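Chromosome replication initiation inhibitor protein (Agrobacterium tumefaciens, PDB 3FD3) probably regulates transcription as a DNA-binding factor of the LysR family, represented here by its C-terminal substrate-binding-type domain without the helix-turn-helix DNA-binding part. Local coordinates at residues A[15-18]-A[19-23]; A[82-85]-A[86-90]; A[112-115]-A[116-119]; A[197-200]-A[201-205]. All coordinates share one frame; numbering follows the deposited sequence.

Contact 1: A[15-18]-A[19-23]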
loop_
_atom_site.group_PDB
_atom_site.type_symbol
_atom_site.label_atom_id
_atom_site.label_comp_id
_atom_site.label_asym_id
_atom_site.label_seq_id
_atom_site.Cartn_x
_atom_site.Cartn_y
_atom_site.Cartn_z
ATOM N N THR A 15 -4.585 -4.459 -6.520
ATOM C CA THR A 15 -5.318 -4.602 -7.748
ATOM C C THR A 15 -6.739 -5.157 -7.489
ATOM O O THR A 15 -7.648 -4.363 -7.159
ATOM C CB THR A 15 -4.516 -5.402 -8.817
ATOM O OG1 THR A 15 -4.072 -6.652 -8.273
ATOM C CG2 THR A 15 -3.255 -4.567 -9.310
ATOM N N TRP A 16 -6.886 -6.473 -7.491
ATOM C CA TRP A 16 -8.180 -7.172 -7.615
ATOM C C TRP A 16 -8.714 -7.821 -6.340
ATOM O O TRP A 16 -9.906 -8.178 -6.274
ATOM C CB TRP A 16 -8.084 -8.249 -8.714
ATOM C CG TRP A 16 -7.174 -9.391 -8.339
ATOM C CD1 TRP A 16 -5.802 -9.436 -8.427
ATOM C CD2 TRP A 16 -7.568 -10.629 -7.759
ATOM N NE1 TRP A 16 -5.332 -10.643 -7.972
ATOM C CE2 TRP A 16 -6.391 -11.396 -7.543
ATOM C CE3 TRP A 16 -8.806 -11.184 -7.424
ATOM C CZ2 TRP A 16 -6.421 -12.675 -6.988
ATOM C CZ3 TRP A 16 -8.827 -12.450 -6.891
ATOM C CH2 TRP A 16 -7.650 -13.178 -6.658
ATOM N N PHE A 17 -7.872 -8.001 -5.325
ATOM C CA PHE A 17 -8.239 -8.857 -4.191
ATOM C C PHE A 17 -9.467 -8.361 -3.426
ATOM O O PHE A 17 -10.377 -9.164 -3.114
ATOM C CB PHE A 17 -7.034 -8.969 -3.252
ATOM C CG PHE A 17 -7.256 -9.788 -1.988
ATOM C CD1 PHE A 17 -7.132 -11.157 -1.991
ATOM C CD2 PHE A 17 -7.545 -9.163 -0.807
ATOM C CE1 PHE A 17 -7.313 -11.887 -0.818
ATOM C CE2 PHE A 17 -7.707 -9.903 0.360
ATOM C CZ PHE A 17 -7.594 -11.251 0.330
ATOM N N LEU A 18 -9.510 -7.051 -3.152
ATOM C CA LEU A 18 -10.627 -6.480 -2.405
ATOM C C LEU A 18 -11.901 -6.449 -3.211
ATOM O O LEU A 18 -12.988 -6.526 -2.634
ATOM C CB LEU A 18 -10.304 -5.076 -1.878
ATOM C CG LEU A 18 -9.299 -5.042 -0.743
ATOM C CD1 LEU A 18 -9.012 -3.563 -0.310
ATOM C CD2 LEU A 18 -9.786 -5.892 0.428
ATOM N N ASP A 19 -11.786 -6.369 -4.533
ATOM C CA ASP A 19 -12.963 -6.485 -5.389
ATOM C C ASP A 19 -13.638 -7.841 -5.190
ATOM O O ASP A 19 -14.862 -7.917 -5.124
ATOM C CB ASP A 19 -12.598 -6.290 -6.864
ATOM C CG ASP A 19 -13.816 -6.198 -7.759
ATOM O OD1 ASP A 19 -14.804 -5.527 -7.379
ATOM O OD2 ASP A 19 -13.788 -6.785 -8.857
ATOM N N ALA A 20 -12.841 -8.905 -5.084
ATOM C CA ALA A 20 -13.350 -10.237 -4.799
ATOM C C ALA A 20 -13.880 -10.377 -3.376
ATOM O O ALA A 20 -14.983 -10.867 -3.158
ATOM C CB ALA A 20 -12.235 -11.294 -5.030
ATOM N N VAL A 21 -13.093 -9.943 -2.405
ATOM C CA VAL A 21 -13.466 -10.106 -1.009
ATOM C C VAL A 21 -14.747 -9.327 -0.677
ATOM O O VAL A 21 -15.601 -9.832 0.042
ATOM C CB VAL A 21 -12.352 -9.651 -0.097
ATOM C CG1 VAL A 21 -12.824 -9.708 1.378
ATOM C CG2 VAL A 21 -11.125 -10.566 -0.305
ATOM N N SER A 22 -14.909 -8.144 -1.255
ATOM C CA SER A 22 -16.050 -7.301 -0.934
ATOM C C SER A 22 -17.346 -7.910 -1.483
ATOM O O SER A 22 -18.420 -7.740 -0.895
ATOM C CB SER A 22 -15.865 -5.858 -1.402
ATOM O OG SER A 22 -15.799 -5.757 -2.809
ATOM N N LYS A 23 -17.246 -8.630 -2.592
ATOM C CA LYS A 23 -18.420 -9.308 -3.141
ATOM C C LYS A 23 -18.887 -10.324 -2.118
ATOM O O LYS A 23 -20.087 -10.489 -1.891
ATOM C CB LYS A 23 -18.111 -10.040 -4.450
ATOM C CG LYS A 23 -17.822 -9.147 -5.669
ATOM C CD LYS A 23 -17.387 -10.006 -6.889
ATOM C CE LYS A 23 -16.745 -9.165 -7.983
ATOM N NZ LYS A 23 -16.445 -9.990 -9.204
HETATM O O HOH W 1 -9.727 -4.435 -5.664
#
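Val21 lays its CG2 methyl over one face of the Phe17 ring, one turn earlier at the start of helix 17-26. The methyl carbon lies 3.7 Å from the ring centroid, a CH-pi contact, displaced toward the rim so that CE2 of Phe17 is its closest ring atom, 3.5 Å from CG2 of Val21. Two torsions bring them together: the ring of Phe17 extends away from its own backbone N (chi1 178°), while Val21 turns CG1 away from its N (chi1 175°) and so keeps CG2 back toward the preceding turn. Beside this pair, Trp16 meets Ala20 more loosely, with CZ3 of the indole 4.1 Å from CB of Ala20 at an oblique approach. Ala20 N also bonds back to Trp16 O, and Val21 N to Phe17 O at 2.9 Å.

Ser22 gives the helix a different kind of link. With chi1 at 65°, OG is tucked between its own backbone N and carbonyl carbon, and from there it donates to Leu18 O at 2.9 Å. The same oxygen takes the N-H of Ser22, so one carbonyl is gripped twice by one residue. At the start of the helix, a water joins Thr15 O, to which it donates, to Asp19 N, from which it weakly accepts.

Phe17 continues onto Ile6, Thr8 and Ile34 of the sheet, and Leu18, Val21 and Ser22 pack against Gly136, Met145 and Ala143 of the second subunit. The chemistry implies a helix start largely apolar toward both sheet and dimer partner, where the serine hydroxyl spends its hydrogen on its own helix.

Contact 2: A[82-85]-A[86-90]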
loop_
_atom_site.group_PDB
_atom_site.type_symbol
_atom_site.label_atom_id
_atom_site.label_comp_id
_atom_site.label_asym_id
_atom_site.label_seq_id
_atom_site.Cartn_x
_atom_site.Cartn_y
_atom_site.Cartn_z
ATOM N N ASP A 82 10.918 10.994 -19.010
ATOM C CA ASP A 82 12.099 11.709 -18.546
ATOM C C ASP A 82 13.124 10.733 -17.960
ATOM O O ASP A 82 14.290 10.905 -18.200
ATOM C CB ASP A 82 11.730 12.777 -17.512
ATOM C CG ASP A 82 12.967 13.460 -16.884
ATOM O OD1 ASP A 82 13.668 14.139 -17.607
ATOM O OD2 ASP A 82 13.217 13.234 -15.673
ATOM N N PHE A 83 12.675 9.723 -17.209
ATOM C CA PHE A 83 13.586 8.680 -16.723
ATOM C C PHE A 83 14.328 7.997 -17.869
ATOM O O PHE A 83 15.553 7.783 -17.811
ATOM C CB PHE A 83 12.864 7.648 -15.862
ATOM C CG PHE A 83 13.795 6.726 -15.162
ATOM C CD1 PHE A 83 14.300 5.609 -15.804
ATOM C CD2 PHE A 83 14.196 7.001 -13.876
ATOM C CE1 PHE A 83 15.178 4.786 -15.164
ATOM C CE2 PHE A 83 15.066 6.200 -13.243
ATOM C CZ PHE A 83 15.557 5.077 -13.873
HETATM N N MSE A 84 13.574 7.634 -18.909
HETATM C CA MSE A 84 14.151 6.979 -20.063
HETATM C C MSE A 84 15.178 7.908 -20.730
HETATM O O MSE A 84 16.271 7.476 -21.155
HETATM C CB MSE A 84 13.055 6.594 -21.087
HETATM C CG MSE A 84 11.998 5.641 -20.622
HETATM SE SE MSE A 84 12.664 3.901 -20.125
HETATM C CE MSE A 84 13.279 3.350 -21.839
ATOM N N ALA A 85 14.828 9.188 -20.836
ATOM C CA ALA A 85 15.706 10.150 -21.481
ATOM C C ALA A 85 17.024 10.342 -20.734
ATOM O O ALA A 85 18.075 10.517 -21.347
ATOM C CB ALA A 85 14.993 11.490 -21.642
ATOM N N ARG A 86 16.949 10.350 -19.411
ATOM C CA ARG A 86 18.118 10.633 -18.584
ATOM C C ARG A 86 19.026 9.411 -18.466
ATOM O O ARG A 86 20.238 9.546 -18.442
ATOM C CB ARG A 86 17.658 11.058 -17.201
ATOM C CG ARG A 86 17.059 12.465 -17.169
ATOM C CD ARG A 86 16.488 12.742 -15.829
ATOM N NE ARG A 86 17.532 12.833 -14.823
ATOM C CZ ARG A 86 17.430 12.409 -13.561
ATOM N NH1 ARG A 86 16.353 11.718 -13.161
ATOM N NH2 ARG A 86 18.470 12.578 -12.728
ATOM N N HIS A 87 18.433 8.223 -18.419
ATOM C CA HIS A 87 19.162 7.003 -18.046
ATOM C C HIS A 87 19.346 5.982 -19.143
ATOM O O HIS A 87 20.259 5.138 -19.054
ATOM C CB HIS A 87 18.458 6.327 -16.878
ATOM C CG HIS A 87 18.434 7.162 -15.650
ATOM N ND1 HIS A 87 17.286 7.776 -15.199
ATOM C CD2 HIS A 87 19.413 7.498 -14.778
ATOM C CE1 HIS A 87 17.563 8.446 -14.093
ATOM N NE2 HIS A 87 18.842 8.286 -13.815
ATOM N N PHE A 88 18.507 6.056 -20.169
ATOM C CA PHE A 88 18.560 5.126 -21.278
ATOM C C PHE A 88 18.574 5.899 -22.601
ATOM O O PHE A 88 17.884 5.520 -23.549
ATOM C CB PHE A 88 17.364 4.151 -21.213
ATOM C CG PHE A 88 17.334 3.288 -19.965
ATOM C CD1 PHE A 88 18.412 2.454 -19.652
ATOM C CD2 PHE A 88 16.225 3.297 -19.117
ATOM C CE1 PHE A 88 18.402 1.656 -18.508
ATOM C CE2 PHE A 88 16.192 2.523 -17.978
ATOM C CZ PHE A 88 17.284 1.684 -17.656
ATOM N N ALA A 89 19.341 6.993 -22.644
ATOM C CA ALA A 89 19.405 7.853 -23.822
ATOM C C ALA A 89 19.878 7.065 -25.043
ATOM O O ALA A 89 19.317 7.247 -26.119
ATOM C CB ALA A 89 20.315 9.063 -23.588
ATOM N N ASP A 90 20.871 6.182 -24.887
ATOM C CA ASP A 90 21.293 5.325 -26.019
ATOM C C ASP A 90 20.872 3.839 -25.864
ATOM O O ASP A 90 21.570 2.928 -26.334
ATOM C CB ASP A 90 22.784 5.505 -26.361
ATOM C CG ASP A 90 23.749 5.049 -25.256
ATOM O OD1 ASP A 90 24.935 5.501 -25.298
ATOM O OD2 ASP A 90 23.368 4.232 -24.391
HETATM O O HOH W 2 14.013 10.923 -14.050
#
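His87 sets its imidazole over the Phe83 ring with ND1 above the ring centre, 3.2 Å from the plane. The two planes are inclined by 37°, neither stacked nor perpendicular, and the side chains cross at about a right angle. ND1 also donates to Phe83 O at 3.1 Å, approaching in the carbonyl plane on a lone pair. Phe83 O thus takes both N and ND1 of His87, and the ND1 bond, though bent, helps set the rotation of the imidazole. The torsion that permits this is chi1 of -63°, which folds the imidazole back beside its own backbone N.

Phe88 comes to Phe83 from another direction, its CE2 near the plane of the Phe83 ring at the edge and 3.8 Å from CE1 of Phe83. Phe88 is the first residue to leave helical geometry, yet its N still bonds to Met84 O at 2.8 Å. Bent at chi2 and chi3, the selenomethionine Met84 places SE 3.7 Å from CD2 of Phe88, an oblique Met-aromatic contact. This is the C-terminal end of helix 81-87 in the LysR substrate-binding domain, held to strand 165-181 through Leu167, which packs against both Met84 and Phe88.

On the exposed flank, the carboxylate of Asp82 and the guanidinium of Arg86 have planes only 9° apart, but their charges stay beyond salt-bridge range. A water closes the gap, donating to Asp82 OD2 and accepting from Arg86 NH1 at 2.6 Å in the guanidinium plane, while the CD of Arg86 lies 3.3 Å from Asp82 OD2.

Contact 3: A[112-115]-A[116-119]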
loop_
_atom_site.group_PDB
_atom_site.type_symbol
_atom_site.label_atom_id
_atom_site.label_comp_id
_atom_site.label_asym_id
_atom_site.label_seq_id
_atom_site.Cartn_x
_atom_site.Cartn_y
_atom_site.Cartn_z
ATOM N N GLN A 112 12.642 -7.543 -10.981
ATOM C CA GLN A 112 13.487 -6.720 -11.833
ATOM C C GLN A 112 14.642 -7.575 -12.359
ATOM O O GLN A 112 14.983 -7.491 -13.532
ATOM C CB GLN A 112 14.066 -5.533 -11.073
ATOM C CG GLN A 112 13.059 -4.418 -10.815
ATOM C CD GLN A 112 11.955 -4.791 -9.845
ATOM O OE1 GLN A 112 10.787 -4.496 -10.089
ATOM N NE2 GLN A 112 12.324 -5.390 -8.714
ATOM N N ALA A 113 15.224 -8.384 -11.481
ATOM C CA ALA A 113 16.346 -9.262 -11.850
ATOM C C ALA A 113 15.914 -10.249 -12.932
ATOM O O ALA A 113 16.621 -10.484 -13.924
ATOM C CB ALA A 113 16.874 -10.015 -10.624
ATOM N N SER A 114 14.740 -10.829 -12.739
ATOM C CA SER A 114 14.182 -11.774 -13.689
ATOM C C SER A 114 13.911 -11.105 -15.045
ATOM O O SER A 114 14.259 -11.647 -16.088
ATOM C CB SER A 114 12.885 -12.367 -13.138
ATOM O OG SER A 114 12.428 -13.330 -14.054
ATOM N N TRP A 115 13.307 -9.925 -15.012
ATOM C CA TRP A 115 13.032 -9.163 -16.228
ATOM C C TRP A 115 14.321 -8.868 -16.992
ATOM O O TRP A 115 14.394 -9.091 -18.195
ATOM C CB TRP A 115 12.271 -7.858 -15.920
ATOM C CG TRP A 115 12.018 -7.081 -17.160
ATOM C CD1 TRP A 115 10.989 -7.264 -18.046
ATOM C CD2 TRP A 115 12.831 -6.053 -17.699
ATOM N NE1 TRP A 115 11.109 -6.400 -19.102
ATOM C CE2 TRP A 115 12.236 -5.643 -18.913
ATOM C CE3 TRP A 115 14.027 -5.438 -17.287
ATOM C CZ2 TRP A 115 12.783 -4.640 -19.709
ATOM C CZ3 TRP A 115 14.562 -4.447 -18.079
ATOM C CH2 TRP A 115 13.952 -4.072 -19.290
ATOM N N ILE A 116 15.352 -8.407 -16.289
ATOM C CA ILE A 116 16.646 -8.149 -16.945
ATOM C C ILE A 116 17.206 -9.404 -17.628
ATOM O O ILE A 116 17.624 -9.359 -18.789
ATOM C CB ILE A 116 17.693 -7.627 -15.958
ATOM C CG1 ILE A 116 17.287 -6.229 -15.449
ATOM C CG2 ILE A 116 19.066 -7.568 -16.638
ATOM C CD1 ILE A 116 18.053 -5.761 -14.205
ATOM N N ARG A 117 17.218 -10.501 -16.876
ATOM C CA ARG A 117 17.725 -11.791 -17.329
ATOM C C ARG A 117 17.049 -12.173 -18.645
ATOM O O ARG A 117 17.716 -12.535 -19.625
ATOM C CB ARG A 117 17.439 -12.818 -16.224
ATOM C CG ARG A 117 18.000 -14.191 -16.406
ATOM C CD ARG A 117 18.199 -14.890 -15.049
ATOM N NE ARG A 117 17.028 -14.879 -14.171
ATOM C CZ ARG A 117 17.005 -14.350 -12.949
ATOM N NH1 ARG A 117 18.079 -13.764 -12.441
ATOM N NH2 ARG A 117 15.899 -14.403 -12.228
ATOM N N THR A 118 15.727 -12.045 -18.663
ATOM C CA THR A 118 14.904 -12.352 -19.829
ATOM C C THR A 118 15.046 -11.383 -21.003
ATOM O O THR A 118 15.094 -11.807 -22.158
ATOM C CB THR A 118 13.424 -12.396 -19.454
ATOM O OG1 THR A 118 13.217 -13.501 -18.577
ATOM C CG2 THR A 118 12.566 -12.586 -20.719
ATOM N N ALA A 119 15.075 -10.096 -20.704
ATOM C CA ALA A 119 15.091 -9.049 -21.715
ATOM C C ALA A 119 16.445 -8.920 -22.386
ATOM O O ALA A 119 16.511 -8.729 -23.596
ATOM C CB ALA A 119 14.669 -7.688 -21.094
#
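Trp115, Ile116 and Arg117 carry this part of helix 111-120, the helix of a beta-alpha-beta unit between the parallel strands 102-104 and 128-130. The Trp115 indole leans along the helix and takes the CB of Ala119 over one face, 3.9 Å from the centroid of its six-membered ring and only 15° off the normal, a CH-pi contact. The indole gets there by extending away from its own backbone N (chi1 179°), forward over the turn that follows. Trp115 NE1 bonds to Thr171 OG1, and the ring meets Trp147, so the indole faces the rest of the domain.

Ile116 crosses Trp115 at about a right angle. Its CG1 is 3.8 Å from CE3 of the indole and 3.3 Å from Gln112 O, the carbonyl that takes the Ile116 N-H. Val124 and Tyr126, in loops, pack on the isoleucine. Gln112 itself turns away, OE1 to Leu149 N and NE2 to Asp109, close to a calcium site.

Arg117 bends at chi3, and its guanidinium folds back over the preceding turn, with Ala113 O over one face. NH1 forms its salt bridge with Asp123, beyond the helix. On this flank NH2 of Arg117 comes to 3.5 Å from Ser114 CA.

Contact 4: A[197-200]-A[201-205]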
loop_
_atom_site.group_PDB
_atom_site.type_symbol
_atom_site.label_atom_id
_atom_site.label_comp_id
_atom_site.label_asym_id
_atom_site.label_seq_id
_atom_site.Cartn_x
_atom_site.Cartn_y
_atom_site.Cartn_z
ATOM N N VAL A 197 -12.231 -16.863 -7.342
ATOM C CA VAL A 197 -12.033 -17.446 -8.659
ATOM C C VAL A 197 -12.736 -16.686 -9.774
ATOM O O VAL A 197 -12.134 -16.426 -10.825
ATOM C CB VAL A 197 -12.427 -18.986 -8.651
ATOM C CG1 VAL A 197 -12.230 -19.604 -10.029
ATOM C CG2 VAL A 197 -11.597 -19.719 -7.598
ATOM N N GLY A 198 -13.994 -16.293 -9.568
ATOM C CA GLY A 198 -14.745 -15.554 -10.569
ATOM C C GLY A 198 -14.180 -14.176 -10.896
ATOM O O GLY A 198 -14.147 -13.752 -12.051
ATOM N N THR A 199 -13.737 -13.470 -9.869
ATOM C CA THR A 199 -13.143 -12.147 -10.054
ATOM C C THR A 199 -11.807 -12.265 -10.783
ATOM O O THR A 199 -11.528 -11.491 -11.707
ATOM C CB THR A 199 -12.959 -11.430 -8.686
ATOM O OG1 THR A 199 -14.217 -11.335 -8.006
ATOM C CG2 THR A 199 -12.361 -10.020 -8.862
ATOM N N ALA A 200 -10.967 -13.213 -10.369
ATOM C CA ALA A 200 -9.671 -13.398 -11.013
ATOM C C ALA A 200 -9.833 -13.773 -12.497
ATOM O O ALA A 200 -9.032 -13.363 -13.334
ATOM C CB ALA A 200 -8.837 -14.442 -10.257
ATOM N N ARG A 201 -10.872 -14.551 -12.811
ATOM C CA ARG A 201 -11.166 -14.923 -14.193
ATOM C C ARG A 201 -11.345 -13.706 -15.102
ATOM O O ARG A 201 -10.930 -13.726 -16.261
ATOM C CB ARG A 201 -12.410 -15.831 -14.278
ATOM C CG ARG A 201 -12.599 -16.499 -15.655
ATOM C CD ARG A 201 -11.475 -17.488 -15.967
ATOM N NE ARG A 201 -11.229 -18.386 -14.838
ATOM C CZ ARG A 201 -11.982 -19.446 -14.530
ATOM N NH1 ARG A 201 -13.028 -19.777 -15.276
ATOM N NH2 ARG A 201 -11.681 -20.183 -13.469
ATOM N N VAL A 202 -11.952 -12.651 -14.569
ATOM C CA VAL A 202 -12.197 -11.446 -15.337
ATOM C C VAL A 202 -10.949 -10.572 -15.439
ATOM O O VAL A 202 -10.696 -9.972 -16.477
ATOM C CB VAL A 202 -13.339 -10.630 -14.698
ATOM C CG1 VAL A 202 -13.489 -9.292 -15.396
ATOM C CG2 VAL A 202 -14.641 -11.428 -14.775
ATOM N N VAL A 203 -10.169 -10.519 -14.365
ATOM C CA VAL A 203 -9.056 -9.571 -14.240
ATOM C C VAL A 203 -7.693 -10.092 -14.655
ATOM O O VAL A 203 -6.874 -9.338 -15.195
ATOM C CB VAL A 203 -8.982 -9.074 -12.769
ATOM C CG1 VAL A 203 -7.761 -8.188 -12.552
ATOM C CG2 VAL A 203 -10.263 -8.309 -12.447
ATOM N N LEU A 204 -7.405 -11.358 -14.352
ATOM C CA LEU A 204 -6.098 -11.928 -14.647
ATOM C C LEU A 204 -6.133 -12.547 -16.027
ATOM O O LEU A 204 -7.214 -12.734 -16.601
ATOM C CB LEU A 204 -5.737 -12.973 -13.593
ATOM C CG LEU A 204 -5.691 -12.469 -12.150
ATOM C CD1 LEU A 204 -5.217 -13.614 -11.233
ATOM C CD2 LEU A 204 -4.763 -11.222 -11.999
HETATM N N MSE A 205 -4.968 -12.882 -16.562
HETATM C CA MSE A 205 -4.916 -13.566 -17.841
HETATM C C MSE A 205 -5.207 -15.034 -17.590
HETATM O O MSE A 205 -4.811 -15.568 -16.555
HETATM C CB MSE A 205 -3.542 -13.444 -18.480
HETATM C CG MSE A 205 -3.075 -12.054 -18.666
HETATM SE SE MSE A 205 -1.512 -12.032 -19.828
HETATM C CE MSE A 205 -0.682 -13.732 -19.386
HETATM O O HOH W 3 -9.867 -17.657 -11.942
#
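Ala200 and Leu204 make the apolar part of this contact, the CB of Ala200 touching CD1 of Leu204 at 3.8 Å. Leu204 has its CG beside its own backbone N (chi1 -59°), which turns the branch back toward the last turn of helix 190-203. Both residues pack on Trp16, which Thr199 and Val203 also touch; Ala200 reaches Leu70, and Leu204 reaches Leu177, on two strands of the main sheet.

Backbone hydrogen bonds hold the turn itself. Arg201 N bonds to Val197 O, Val203 N to Thr199 O, and Leu204 N to Ala200 O at 2.8 Å, although Leu204 has already left helical geometry. Toward this end, weak i to i+3 hydrogen bonds join Val202 N to Thr199 O and Val203 N to Ala200 O.

Among the polar groups, Arg201 works on the outer side. It bends at chi2 and chi3 (66° and 48°), which curls its guanidinium back beside Val197, the two side chains pointing the same way. NH2 of Arg201 rests 3.5 Å from CG1 of Val197. A water completes the link, donating to Val197 O at 2.8 Å and accepting from Arg201 NE at 3.3 Å, so this carbonyl serves both the helix and the water. On the inward side, the buried Thr199 bonds through OG1 to Asn195 O and Lys23 NZ.

Beyond Leu204, Met205 runs extended and forms backbone bonds with Val72 of strand 66-79. It is a helix C-terminus where the first residue past the helix, Leu204, turns its side chain back on the final turn before the chain passes to the sheet of this LysR substrate-binding-type domain.

In the fold
Contact 1 is the most buried of the four, its helix lying between the main sheet and the second subunit; the other three are partly buried, and contact 2, whose centre is about 26 Å from the chain's centre, has the most exposed residues. Contacts 1 and 4 belong together: helices 17-26 and 190-203 touch, Lys23 NZ meeting Thr199 OG1 at 2.9 Å and Trp16 packing on Val203. Contacts 2 and 3 come within about 7 Å at their nearest atoms; contacts 2, 3 and 4 all reach strand 165-181. Methyl-on-ring packing marks contacts 1 and 3, whereas contacts 2 and 4, at C-terminal helix ends, have water-bridged arginines, one to a carboxylate and one to a backbone carbonyl.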